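PDB 3TOS: CalS11 from Micromonospora echinospora, which probably catalyses an O-methylation step in calicheamicin biosynthesis, with S-adenosylmethionine as the likely methyl donor. Local coordinates for residues Met59-Arg64 and Leu90-Glu95; Phe109-Asp114 and Tyr126-Val132; Val171-Leu175 and Ala202-Tyr206. All coordinates share one frame. Residue numbers count along the deposited sequence, not the author numbering.

Interaction 1 (Met59-Arg64 and Leu90-Glu95); sequences MDALYR and LRGVYE
Two helical segments, 59-64 within helix 50-65 and 90-94 at the end of helix 82-94, cross at -48° with axes 11.2 Å apart at closest approach. Asp-60 faces Leu-90 (CA to CA 7.0 Å) and Arg-64 faces Tyr-94 (8.3 Å). Met-59, a selenomethionine, contributes mainly backbone: its C lies 4.0 Å from Leu-90 CD1, while its side chain runs away toward His-83 and Phe-87. Asp-60, chi1 t, divides its carboxylate between two partners. Asp-60 OD1 accepts a 2.5 Å hydrogen bond from Tyr-94 OH, and Asp-60 OD2 forms a salt bridge one turn along its own helix with Arg-64 NE at 2.9 Å. In the class I, Rossmann-like methyltransferase fold, these helices precede and follow the first strand, 72-76; Leu-62, on the same helix, reaches strands 183-188 and 211-215. Tyr-63, also chi1 t, points toward the partner and contributes the largest covered area. Tyr-63 CD2 rests 3.6 Å from Leu-90 CB, and its ring face receives the edge of the Tyr-94 ring in a tilted edge-to-face pair (centroids 5.9 Å, planes 59°). Tyr-63 OH donates to Glu-95 OE1 at 2.7 Å, an oxygen also salt-bridged to Arg-101. Glu-95 has already left helical geometry (phi/psi -137/53). Arg-64, chi1 m, closes the edge with CD 3.4 Å from Tyr-94 OH. Leu-57 of a second subunit packs on Asp-60, Leu-90 and Tyr-94.

Interaction 2 (Phe109-Asp114 and Tyr126-Val132); sequences FTGFPD and YQGRFAV. With SAH (S-adenosyl-L-homocysteine), chain O.
Neither 109-114 nor 126-132 is regular helix or strand, yet backbone hydrogen bonds tie them together. Phe-112 supplies two: its N donates to Arg-129 O at 2.9 Å, and its O accepts from Gly-128 N at 2.8 Å. Farther on, Val-132 N reaches Phe-109 O in a weak bond of 3.4 Å. Segment 126-132 folds as successive type II turns, Tyr-126 to Arg-129 and Gly-128 to Ala-131, closed by Arg-129 N to Tyr-126 O (3.2 Å) and Ala-131 N to Gly-128 O (3.1 Å). Gly-128 (95/-11) takes the third position of the first turn, Phe-130 (78/8) that of the second. Gly-111 comes within 3.8 Å of Ala-131, CA to CA; its backbone angles (86/-180) already require glycine, and a CB there would clash with Gly-128 O and Arg-129 O. Gly-111 N donates to a water at 3.0 Å, which donates to Phe-130 O at 2.8 Å and lies 3.1 Å from O3' of S-adenosyl-L-homocysteine, joining both segments to the ribose. Phe-112 and Phe-130, both chi1 m, form an offset edge-to-face pair (centroids 5.3 Å, planes 87°), with the edge of Phe-130 toward the face of Phe-112. Phe-112 CD1 lies 3.5 Å from ligand C8; the Phe-130 ring has ligand SD over one face and also touches the bound glutamate. This cofactor-pocket loop links strand 103-107 to helix 136-148. Asp-107, at the strand's end, accepts from Phe-109 N, Asp-114 is salt-bridged to Arg-168 of helix 167-177, and Phe-112 packs on Leu-192, just before helix 193-203.

Interaction 3 (Val171-Leu175 and Ala202-Tyr206); sequences VPRYL and AIRPY
Segment 171-175 is helical, part of helix 167-177, and kinked at Pro-172, whose nitrogen cannot donate to the preceding turn. Opposite it, 202-206 runs from helix 193-203 into a 3-10 segment, 204-206. The CA atoms of Pro-172 and Ala-202 are 6.1 Å apart, and those of Leu-175 and Ile-203 8.1 Å. Ala-202 points its CB at the partner helix, 4.1 Å from both Val-171 CG1 and Leu-175 CD1 and 4.3 Å from Pro-172 CG; its O lies 3.4 Å from Leu-175 CD1. Ile-203 CG2 (chi1 p) lies 4.4 Å from Val-171 CG1, and the side chain also packs on strand 183-188. The two helices are neighbours on one face of the Rossmann-like sheet, in successive beta-alpha units. Tyr-206, its N bonded to Ile-203 O at 2.9 Å, uses chi1 m to bring its ring face over Leu-175 CD2, a CH-pi contact 3.9 Å from the centroid and 14° off the normal. A water 2.7 Å from Tyr-206 OH donates to Leu-175 O at 2.6 Å. With no direct hydrogen bond between the segments, the contact is chiefly apolar and CH-pi packing, supplemented by one water bridge.

How the interactions relate
The three contacts follow one another along the chain and lie around the central sheet of one Rossmann-like domain, one on each face and one at the strand ends. Interaction 1 joins the helices flanking strand 72-76 in sequence; interaction 3 joins helices 167-177 and 193-203, which cover the opposite face. Their centres are 23 Å apart, their nearest atoms about 10 Å. Interaction 2 lies in the long connection after strand 103-107, its centre 29 Å from that of interaction 1 and 23 Å from that of interaction 3. The helical contacts therefore belong to the two helical layers on either face, whereas interaction 2 shapes the ligand pocket at the C-terminal ends of the parallel strands.

Interaction 1 (Met59-Arg64 and Leu90-Glu95)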
# COMPACT_ATOMS: atom_id res chain seq x y z
N MSE B 59 27.53 -1.42 -0.41
CA MSE B 59 27.78 -1.35 1.04
C MSE B 59 26.77 -0.46 1.75
O MSE B 59 26.31 -0.79 2.87
CB MSE B 59 29.21 -0.90 1.34
CG MSE B 59 30.31 -1.85 0.83
SE MSE B 59 30.12 -3.72 1.35
CE MSE B 59 29.36 -4.44 -0.30
N ASP B 60 26.43 0.66 1.11
CA ASP B 60 25.43 1.55 1.65
C ASP B 60 24.05 0.87 1.73
O ASP B 60 23.33 1.05 2.72
CB ASP B 60 25.33 2.84 0.79
CG ASP B 60 24.23 3.74 1.23
OD1 ASP B 60 24.39 4.34 2.29
OD2 ASP B 60 23.22 3.89 0.52
N ALA B 61 23.70 0.07 0.72
CA ALA B 61 22.42 -0.63 0.72
C ALA B 61 22.38 -1.66 1.86
O ALA B 61 21.36 -1.78 2.56
CB ALA B 61 22.19 -1.35 -0.62
N LEU B 62 23.48 -2.40 2.08
CA LEU B 62 23.49 -3.37 3.20
C LEU B 62 23.42 -2.65 4.55
O LEU B 62 22.62 -3.04 5.44
CB LEU B 62 24.76 -4.23 3.19
CG LEU B 62 24.90 -5.12 1.94
CD1 LEU B 62 26.25 -5.83 2.05
CD2 LEU B 62 23.78 -6.23 1.82
N TYR B 63 24.16 -1.55 4.69
CA TYR B 63 24.16 -0.82 5.95
C TYR B 63 22.77 -0.27 6.24
O TYR B 63 22.24 -0.34 7.36
CB TYR B 63 25.19 0.32 5.91
CG TYR B 63 25.59 0.93 7.26
CD1 TYR B 63 24.73 0.92 8.37
CD2 TYR B 63 26.86 1.38 7.47
CE1 TYR B 63 25.10 1.44 9.57
CE2 TYR B 63 27.24 1.88 8.70
CZ TYR B 63 26.36 1.99 9.70
OH TYR B 63 26.80 2.51 10.91
N ARG B 64 22.13 0.31 5.23
CA ARG B 64 20.78 0.84 5.44
C ARG B 64 19.78 -0.21 5.91
O ARG B 64 18.85 0.10 6.63
CB ARG B 64 20.27 1.52 4.17
CG ARG B 64 20.94 2.88 3.95
CD ARG B 64 20.27 3.59 2.77
NE ARG B 64 20.60 3.01 1.46
CZ ARG B 64 19.76 2.35 0.66
NH1 ARG B 64 18.51 2.08 1.03
NH2 ARG B 64 20.20 1.90 -0.52
N LEU B 90 29.95 5.83 6.40
CA LEU B 90 28.51 5.65 6.47
C LEU B 90 27.98 5.68 7.91
O LEU B 90 26.87 6.13 8.14
CB LEU B 90 28.11 4.32 5.78
CG LEU B 90 28.33 4.22 4.26
CD1 LEU B 90 28.06 2.77 3.79
CD2 LEU B 90 27.45 5.22 3.51
N ARG B 91 28.76 5.16 8.84
CA ARG B 91 28.36 5.21 10.25
C ARG B 91 28.26 6.67 10.71
O ARG B 91 27.38 7.02 11.52
CB ARG B 91 29.33 4.38 11.11
CG ARG B 91 29.03 4.38 12.59
CD ARG B 91 30.04 3.56 13.38
NE ARG B 91 31.40 4.13 13.25
CZ ARG B 91 32.51 3.53 13.70
NH1 ARG B 91 32.42 2.35 14.35
NH2 ARG B 91 33.71 4.12 13.51
N GLY B 92 29.11 7.54 10.15
CA GLY B 92 28.99 8.98 10.45
C GLY B 92 27.70 9.53 9.82
O GLY B 92 26.95 10.31 10.46
N VAL B 93 27.46 9.18 8.56
CA VAL B 93 26.23 9.64 7.93
C VAL B 93 24.95 9.24 8.68
O VAL B 93 24.06 10.10 8.91
CB VAL B 93 26.11 9.10 6.48
CG1 VAL B 93 24.84 9.53 5.86
CG2 VAL B 93 27.35 9.59 5.65
N TYR B 94 24.86 7.97 9.08
CA TYR B 94 23.55 7.47 9.57
C TYR B 94 23.43 7.39 11.09
O TYR B 94 22.33 7.39 11.63
CB TYR B 94 23.32 6.05 9.04
CG TYR B 94 23.17 5.99 7.54
CD1 TYR B 94 22.20 6.76 6.88
CD2 TYR B 94 24.01 5.18 6.78
CE1 TYR B 94 22.03 6.69 5.49
CE2 TYR B 94 23.88 5.13 5.36
CZ TYR B 94 22.89 5.90 4.75
OH TYR B 94 22.71 5.88 3.41
N GLU B 95 24.57 7.29 11.79
CA GLU B 95 24.56 6.94 13.25
C GLU B 95 25.50 7.74 14.15
O GLU B 95 26.32 7.18 14.89
CB GLU B 95 24.81 5.46 13.41
CG GLU B 95 23.74 4.60 12.80
CD GLU B 95 23.92 3.17 13.23
OE1 GLU B 95 24.94 2.52 12.84
OE2 GLU B 95 23.02 2.67 13.95

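Interaction 2 (Phe109-Asp114 and Tyr126-Val132)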
# COMPACT_ATOMS: atom_id res chain seq x y z
N PHE B 109 46.23 -10.16 7.17
CA PHE B 109 47.00 -9.07 6.54
C PHE B 109 48.26 -9.56 5.88
O PHE B 109 49.07 -8.77 5.43
CB PHE B 109 47.22 -7.88 7.50
CG PHE B 109 45.94 -7.25 7.95
CD1 PHE B 109 45.28 -6.34 7.10
CD2 PHE B 109 45.36 -7.59 9.20
CE1 PHE B 109 44.09 -5.74 7.51
CE2 PHE B 109 44.18 -6.99 9.62
CZ PHE B 109 43.52 -6.09 8.76
N THR B 110 48.38 -10.89 5.74
CA THR B 110 49.51 -11.48 5.01
C THR B 110 49.00 -12.40 3.91
O THR B 110 49.72 -13.29 3.40
CB THR B 110 50.43 -12.28 5.96
OG1 THR B 110 49.67 -13.29 6.63
CG2 THR B 110 51.01 -11.38 7.03
N GLY B 111 47.75 -12.20 3.51
CA GLY B 111 47.24 -13.01 2.42
C GLY B 111 46.67 -14.34 2.84
O GLY B 111 46.69 -14.69 4.02
N PHE B 112 46.20 -15.12 1.88
CA PHE B 112 45.65 -16.42 2.26
C PHE B 112 46.64 -17.25 3.08
O PHE B 112 47.80 -17.39 2.68
CB PHE B 112 45.34 -17.26 0.98
CG PHE B 112 44.26 -16.72 0.10
CD1 PHE B 112 43.15 -16.06 0.59
CD2 PHE B 112 44.33 -16.98 -1.27
CE1 PHE B 112 42.16 -15.58 -0.26
CE2 PHE B 112 43.31 -16.52 -2.14
CZ PHE B 112 42.23 -15.83 -1.62
N PRO B 113 46.23 -17.82 4.23
CA PRO B 113 47.23 -18.57 5.02
C PRO B 113 47.44 -20.03 4.59
O PRO B 113 48.48 -20.63 4.90
CB PRO B 113 46.64 -18.54 6.44
CG PRO B 113 45.14 -18.55 6.17
CD PRO B 113 44.94 -17.67 4.94
N ASP B 114 46.42 -20.59 3.93
CA ASP B 114 46.48 -21.92 3.32
C ASP B 114 45.33 -21.94 2.35
O ASP B 114 44.44 -21.05 2.42
CB ASP B 114 46.29 -23.02 4.36
CG ASP B 114 45.17 -22.72 5.33
OD1 ASP B 114 44.01 -22.48 4.95
OD2 ASP B 114 45.48 -22.68 6.51
N TYR B 126 46.54 -19.39 -3.86
CA TYR B 126 47.77 -19.88 -3.28
C TYR B 126 48.10 -19.09 -2.02
O TYR B 126 47.62 -17.94 -1.84
CB TYR B 126 48.94 -19.88 -4.29
CG TYR B 126 49.17 -18.54 -4.95
CD1 TYR B 126 49.71 -17.47 -4.23
CD2 TYR B 126 48.82 -18.31 -6.28
CE1 TYR B 126 49.94 -16.17 -4.81
CE2 TYR B 126 49.04 -17.04 -6.87
CZ TYR B 126 49.57 -15.97 -6.14
OH TYR B 126 49.76 -14.74 -6.75
N GLN B 127 48.86 -19.70 -1.12
CA GLN B 127 49.27 -19.01 0.14
C GLN B 127 49.95 -17.64 -0.14
O GLN B 127 50.82 -17.51 -1.00
CB GLN B 127 50.20 -19.93 0.96
CG GLN B 127 50.45 -19.50 2.41
CD GLN B 127 51.30 -18.22 2.60
OE1 GLN B 127 50.96 -17.31 3.43
NE2 GLN B 127 52.42 -18.15 1.90
N GLY B 128 49.47 -16.63 0.56
CA GLY B 128 50.01 -15.29 0.47
C GLY B 128 49.31 -14.37 -0.50
O GLY B 128 49.60 -13.19 -0.50
N ARG B 129 48.43 -14.90 -1.33
CA ARG B 129 47.69 -14.06 -2.28
C ARG B 129 46.92 -13.03 -1.48
O ARG B 129 46.35 -13.37 -0.43
CB ARG B 129 46.73 -14.88 -3.14
CG ARG B 129 45.90 -14.00 -4.07
CD ARG B 129 46.85 -13.50 -5.25
NE ARG B 129 46.20 -12.60 -6.21
CZ ARG B 129 46.76 -12.19 -7.35
NH1 ARG B 129 47.97 -12.59 -7.72
NH2 ARG B 129 46.08 -11.38 -8.16
N PHE B 130 46.93 -11.77 -1.94
CA PHE B 130 46.27 -10.66 -1.27
C PHE B 130 47.02 -10.09 -0.05
O PHE B 130 46.45 -9.25 0.68
CB PHE B 130 44.79 -10.89 -0.89
CG PHE B 130 43.88 -11.19 -2.04
CD1 PHE B 130 43.67 -10.28 -3.06
CD2 PHE B 130 43.16 -12.37 -2.03
CE1 PHE B 130 42.82 -10.58 -4.12
CE2 PHE B 130 42.30 -12.68 -3.07
CZ PHE B 130 42.12 -11.76 -4.13
N ALA B 131 48.26 -10.52 0.20
CA ALA B 131 49.09 -9.93 1.25
C ALA B 131 49.14 -8.40 1.09
O ALA B 131 49.22 -7.89 -0.04
CB ALA B 131 50.49 -10.44 1.19
N VAL B 132 49.11 -7.67 2.21
CA VAL B 132 49.36 -6.27 2.18
C VAL B 132 50.69 -6.03 2.93
O VAL B 132 51.20 -6.92 3.60
CB VAL B 132 48.17 -5.48 2.79
CG1 VAL B 132 46.89 -5.78 1.97
CG2 VAL B 132 47.94 -5.85 4.23
N SAH O . 37.27 -6.87 1.40
CA SAH O . 38.50 -6.55 0.61
CB SAH O . 39.02 -7.73 -0.19
CG SAH O . 39.51 -8.88 0.71
SD SAH O . 40.54 -9.99 -0.23
C SAH O . 38.11 -5.43 -0.35
O SAH O . 38.98 -4.92 -1.13
OXT SAH O . 36.99 -4.91 -0.31
C5' SAH O . 40.47 -11.52 0.72
C4' SAH O . 41.08 -11.41 2.16
O4' SAH O . 40.71 -12.58 2.90
C3' SAH O . 42.62 -11.43 2.06
O3' SAH O . 43.17 -10.19 2.57
C2' SAH O . 42.99 -12.66 2.87
O2' SAH O . 44.21 -12.55 3.63
C1' SAH O . 41.76 -12.83 3.79
N9 SAH O . 41.62 -14.22 4.30
C8 SAH O . 41.38 -15.35 3.58
N7 SAH O . 41.42 -16.38 4.46
C5 SAH O . 41.69 -15.92 5.70
C6 SAH O . 41.84 -16.53 7.03
N6 SAH O . 41.78 -17.88 7.17
N1 SAH O . 42.08 -15.69 8.06
C2 SAH O . 42.16 -14.34 7.90
N3 SAH O . 42.10 -13.71 6.70
C4 SAH O . 41.80 -14.49 5.61
O HOH W 1 46.07 -9.72 3.41

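Interaction 3 (Val171-Leu175 and Ala202-Tyr206)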
# COMPACT_ATOMS: atom_id res chain seq x y z
N VAL B 171 38.26 -15.31 15.25
CA VAL B 171 36.83 -15.00 15.36
C VAL B 171 36.21 -15.63 16.60
O VAL B 171 35.59 -14.95 17.39
CB VAL B 171 36.02 -15.30 14.03
CG1 VAL B 171 34.48 -15.17 14.28
CG2 VAL B 171 36.47 -14.28 12.95
N PRO B 172 36.47 -16.95 16.86
CA PRO B 172 36.02 -17.52 18.16
C PRO B 172 36.60 -16.77 19.37
O PRO B 172 35.88 -16.58 20.35
CB PRO B 172 36.57 -18.95 18.08
CG PRO B 172 36.45 -19.26 16.57
CD PRO B 172 36.97 -17.99 15.95
N ARG B 173 37.86 -16.35 19.30
CA ARG B 173 38.50 -15.63 20.41
C ARG B 173 37.82 -14.28 20.65
O ARG B 173 37.51 -13.93 21.80
CB ARG B 173 40.01 -15.48 20.13
CG ARG B 173 40.77 -14.65 21.21
CD ARG B 173 42.28 -14.50 20.86
NE ARG B 173 42.88 -15.82 20.69
CZ ARG B 173 43.43 -16.32 19.56
NH1 ARG B 173 43.88 -17.57 19.59
NH2 ARG B 173 43.53 -15.61 18.42
N TYR B 174 37.61 -13.53 19.57
CA TYR B 174 36.93 -12.22 19.66
C TYR B 174 35.57 -12.39 20.30
O TYR B 174 35.17 -11.66 21.20
CB TYR B 174 36.81 -11.55 18.26
CG TYR B 174 36.09 -10.21 18.37
CD1 TYR B 174 36.77 -9.07 18.60
CD2 TYR B 174 34.69 -10.17 18.41
CE1 TYR B 174 36.10 -7.86 18.71
CE2 TYR B 174 33.99 -9.03 18.59
CZ TYR B 174 34.69 -7.85 18.75
OH TYR B 174 34.01 -6.69 18.98
N LEU B 175 34.84 -13.39 19.83
CA LEU B 175 33.49 -13.58 20.38
C LEU B 175 33.53 -13.97 21.87
O LEU B 175 32.70 -13.51 22.69
CB LEU B 175 32.72 -14.61 19.53
CG LEU B 175 32.39 -14.17 18.10
CD1 LEU B 175 31.97 -15.40 17.26
CD2 LEU B 175 31.34 -13.11 18.20
N ALA B 202 30.81 -20.11 13.86
CA ALA B 202 31.09 -19.29 15.04
C ALA B 202 30.08 -18.13 15.26
O ALA B 202 29.72 -17.85 16.42
CB ALA B 202 32.54 -18.69 14.93
N ILE B 203 29.64 -17.48 14.17
CA ILE B 203 28.83 -16.29 14.35
C ILE B 203 27.36 -16.60 14.63
O ILE B 203 26.64 -15.71 15.10
CB ILE B 203 28.91 -15.31 13.15
CG1 ILE B 203 28.29 -15.94 11.89
CG2 ILE B 203 30.32 -14.80 12.94
CD1 ILE B 203 28.09 -14.93 10.76
N ARG B 204 26.92 -17.84 14.40
CA ARG B 204 25.50 -18.13 14.48
C ARG B 204 24.82 -17.70 15.78
O ARG B 204 23.72 -17.16 15.71
CB ARG B 204 25.23 -19.64 14.22
CG ARG B 204 23.80 -19.92 13.90
CD ARG B 204 23.55 -21.33 13.47
NE ARG B 204 22.12 -21.50 13.30
CZ ARG B 204 21.60 -22.50 12.62
NH1 ARG B 204 22.42 -23.42 12.08
NH2 ARG B 204 20.28 -22.59 12.49
N PRO B 205 25.47 -17.92 16.97
CA PRO B 205 24.70 -17.60 18.20
C PRO B 205 24.54 -16.10 18.43
O PRO B 205 23.82 -15.68 19.34
CB PRO B 205 25.53 -18.28 19.33
CG PRO B 205 26.45 -19.21 18.67
CD PRO B 205 26.70 -18.66 17.27
N TYR B 206 25.18 -15.28 17.58
CA TYR B 206 25.21 -13.82 17.83
C TYR B 206 24.36 -13.06 16.84
O TYR B 206 24.26 -11.85 16.90
CB TYR B 206 26.66 -13.29 17.82
CG TYR B 206 27.47 -14.01 18.86
CD1 TYR B 206 27.51 -13.53 20.18
CD2 TYR B 206 28.20 -15.17 18.54
CE1 TYR B 206 28.24 -14.21 21.16
CE2 TYR B 206 28.90 -15.84 19.51
CZ TYR B 206 28.94 -15.37 20.81
OH TYR B 206 29.64 -16.07 21.78
O HOH W 2 30.65 -14.70 23.87